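Glycosyl hydrolase, family 38 (Enterococcus faecalis, PDB 5KBP) probably hydrolyses alpha-mannosidic linkages in carbohydrates, as a metal-dependent family 38 glycoside hydrolase. Local coordinates at residues I98-V104 / D690-E694. Residues are numbered along the deposited sequence; the frame is centred on the assembly and turned at random.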
loop_
_atom_site.group_PDB
_atom_site.type_symbol
_atom_site.label_atom_id
_atom_site.label_comp_id
_atom_site.label_asym_id
_atom_site.label_seq_id
_atom_site.Cartn_x
_atom_site.Cartn_y
_atom_site.Cartn_z
ATOM N N ILE A 98 3.566 19.469 6.968
ATOM C CA ILE A 98 4.455 19.083 5.881
ATOM C C ILE A 98 5.592 20.093 5.803
ATOM O O ILE A 98 5.487 21.226 6.280
ATOM C CB ILE A 98 3.727 18.968 4.525
ATOM C CG1 ILE A 98 3.323 20.345 4.002
ATOM C CG2 ILE A 98 2.509 18.070 4.653
ATOM C CD1 ILE A 98 2.730 20.303 2.610
ATOM N N SER A 99 6.693 19.664 5.191
ATOM C CA SER A 99 7.903 20.473 5.168
ATOM C C SER A 99 7.694 21.750 4.360
ATOM O O SER A 99 6.725 21.897 3.609
ATOM C CB SER A 99 9.074 19.676 4.590
ATOM O OG SER A 99 8.854 19.359 3.227
ATOM N N SER A 100 8.631 22.685 4.533
ATOM C CA SER A 100 8.576 23.946 3.801
ATOM C C SER A 100 8.625 23.708 2.297
ATOM O O SER A 100 7.845 24.296 1.538
ATOM C CB SER A 100 9.728 24.852 4.240
ATOM O OG SER A 100 9.638 25.163 5.618
ATOM N N GLU A 101 9.537 22.844 1.849
ATOM C CA GLU A 101 9.643 22.553 0.424
ATOM C C GLU A 101 8.413 21.817 -0.089
ATOM O O GLU A 101 7.969 22.061 -1.216
ATOM C CB GLU A 101 10.908 21.745 0.144
ATOM C CG GLU A 101 12.177 22.575 0.149
ATOM C CD GLU A 101 12.202 23.594 -0.974
ATOM O OE1 GLU A 101 11.720 23.275 -2.082
ATOM O OE2 GLU A 101 12.698 24.717 -0.747
ATOM N N SER A 102 7.849 20.915 0.720
ATOM C CA SER A 102 6.664 20.176 0.288
ATOM C C SER A 102 5.507 21.117 -0.028
ATOM O O SER A 102 4.718 20.856 -0.944
ATOM C CB SER A 102 6.253 19.167 1.357
ATOM O OG SER A 102 7.222 18.143 1.483
ATOM N N ASN A 103 5.390 22.217 0.719
ATOM C CA ASN A 103 4.392 23.228 0.391
ATOM C C ASN A 103 4.682 23.866 -0.960
ATOM O O ASN A 103 3.757 24.165 -1.724
ATOM C CB ASN A 103 4.342 24.290 1.487
ATOM C CG ASN A 103 3.652 23.796 2.742
ATOM O OD1 ASN A 103 2.432 23.636 2.765
ATOM N ND2 ASN A 103 4.426 23.562 3.795
ATOM N N VAL A 104 5.961 24.083 -1.271
ATOM C CA VAL A 104 6.329 24.683 -2.550
ATOM C C VAL A 104 6.159 23.681 -3.686
ATOM O O VAL A 104 5.662 24.028 -4.764
ATOM C CB VAL A 104 7.766 25.234 -2.479
ATOM C CG1 VAL A 104 8.325 25.467 -3.873
ATOM C CG2 VAL A 104 7.798 26.525 -1.667
ATOM N N ASP A 690 10.047 26.497 14.887
ATOM C CA ASP A 690 10.274 26.365 13.456
ATOM C C ASP A 690 8.952 26.122 12.739
ATOM O O ASP A 690 8.210 25.197 13.078
ATOM C CB ASP A 690 11.244 25.220 13.175
ATOM C CG ASP A 690 11.714 25.195 11.734
ATOM O OD1 ASP A 690 11.926 26.282 11.159
ATOM O OD2 ASP A 690 11.871 24.091 11.174
ATOM N N SER A 691 8.657 26.961 11.747
ATOM C CA SER A 691 7.447 26.796 10.953
ATOM C C SER A 691 7.803 26.599 9.485
ATOM O O SER A 691 8.758 25.885 9.163
ATOM C CB SER A 691 6.519 27.999 11.126
ATOM O OG SER A 691 5.254 27.753 10.536
ATOM N N ILE A 692 7.051 27.228 8.589
ATOM C CA ILE A 692 7.253 27.088 7.152
ATOM C C ILE A 692 8.008 28.316 6.665
ATOM O O ILE A 692 7.432 29.403 6.551
ATOM C CB ILE A 692 5.922 26.914 6.410
ATOM C CG1 ILE A 692 5.158 25.723 6.986
ATOM C CG2 ILE A 692 6.167 26.739 4.918
ATOM C CD1 ILE A 692 5.958 24.439 6.996
ATOM N N TYR A 693 9.297 28.137 6.370
ATOM C CA TYR A 693 10.171 29.225 5.927
ATOM C C TYR A 693 10.139 30.391 6.912
ATOM O O TYR A 693 10.166 31.561 6.523
ATOM C CB TYR A 693 9.797 29.702 4.522
ATOM C CG TYR A 693 10.003 28.683 3.426
ATOM C CD1 TYR A 693 11.277 28.250 3.083
ATOM C CD2 TYR A 693 8.926 28.173 2.716
ATOM C CE1 TYR A 693 11.470 27.324 2.075
ATOM C CE2 TYR A 693 9.108 27.248 1.704
ATOM C CZ TYR A 693 10.383 26.827 1.388
ATOM O OH TYR A 693 10.572 25.906 0.383
ATOM N N GLU A 694 10.090 30.069 8.204
ATOM C CA GLU A 694 9.837 31.096 9.203
ATOM C C GLU A 694 10.149 30.557 10.589
ATOM O O GLU A 694 9.798 29.419 10.912
ATOM C CB GLU A 694 8.375 31.564 9.130
ATOM C CG GLU A 694 7.889 32.354 10.327
ATOM C CD GLU A 694 6.407 32.666 10.238
ATOM O OE1 GLU A 694 6.024 33.824 10.504
ATOM O OE2 GLU A 694 5.629 31.754 9.890
#
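Start at Tyr693, whose hydroxyl OH donates a 2.7 Å hydrogen bond to OE2 of Glu101. That carboxylate is busy elsewhere too: its other oxygen forms salt bridges with Arg846 and Arg105, and OE2 is also hydrogen-bonded to Thr832, so the phenol joins a buried polar cluster that includes Thr832 of strand 829-836. Tyr693 holds on at its backbone as well, its N donating to Ser100 OG at 3.1 Å.

The start of the helix is itself well capped. Ser99 is the N-cap, its OG accepting from Ser102 N at 3.1 Å and also hydrogen-bonded to Glu318 of helix 304-332. In segment 690-694 the chain turns tightly enough for Ser691 N to reach Glu694 O at 2.8 Å, with Tyr693 in left-handed helical backbone geometry; this is a beta-hairpin turn linking the antiparallel strands 686-690 and 695-699.

Between the two bonds of Tyr693, one face of its ring rests on Ser100 CB at the start of helix 100-117: the carbon sits 3.5 Å from the ring centroid, almost on the normal, a CH-pi contact. Val104, one turn on, adds its CG2, 3.7 Å from CE2 of Tyr693. Ile692 packs beside the tyrosine, its CD1 reaching 3.3 Å from Ile98 O and 3.7 Å from Asn103 ND2, and Met139 of helix 136-141 touches both loop side chains. What results is a buried domain interface of the family 38 fold, where a hairpin tip from the galactose-mutarotase-like C-terminal domain docks on the capped N-terminus of a helix in the N-terminal domain.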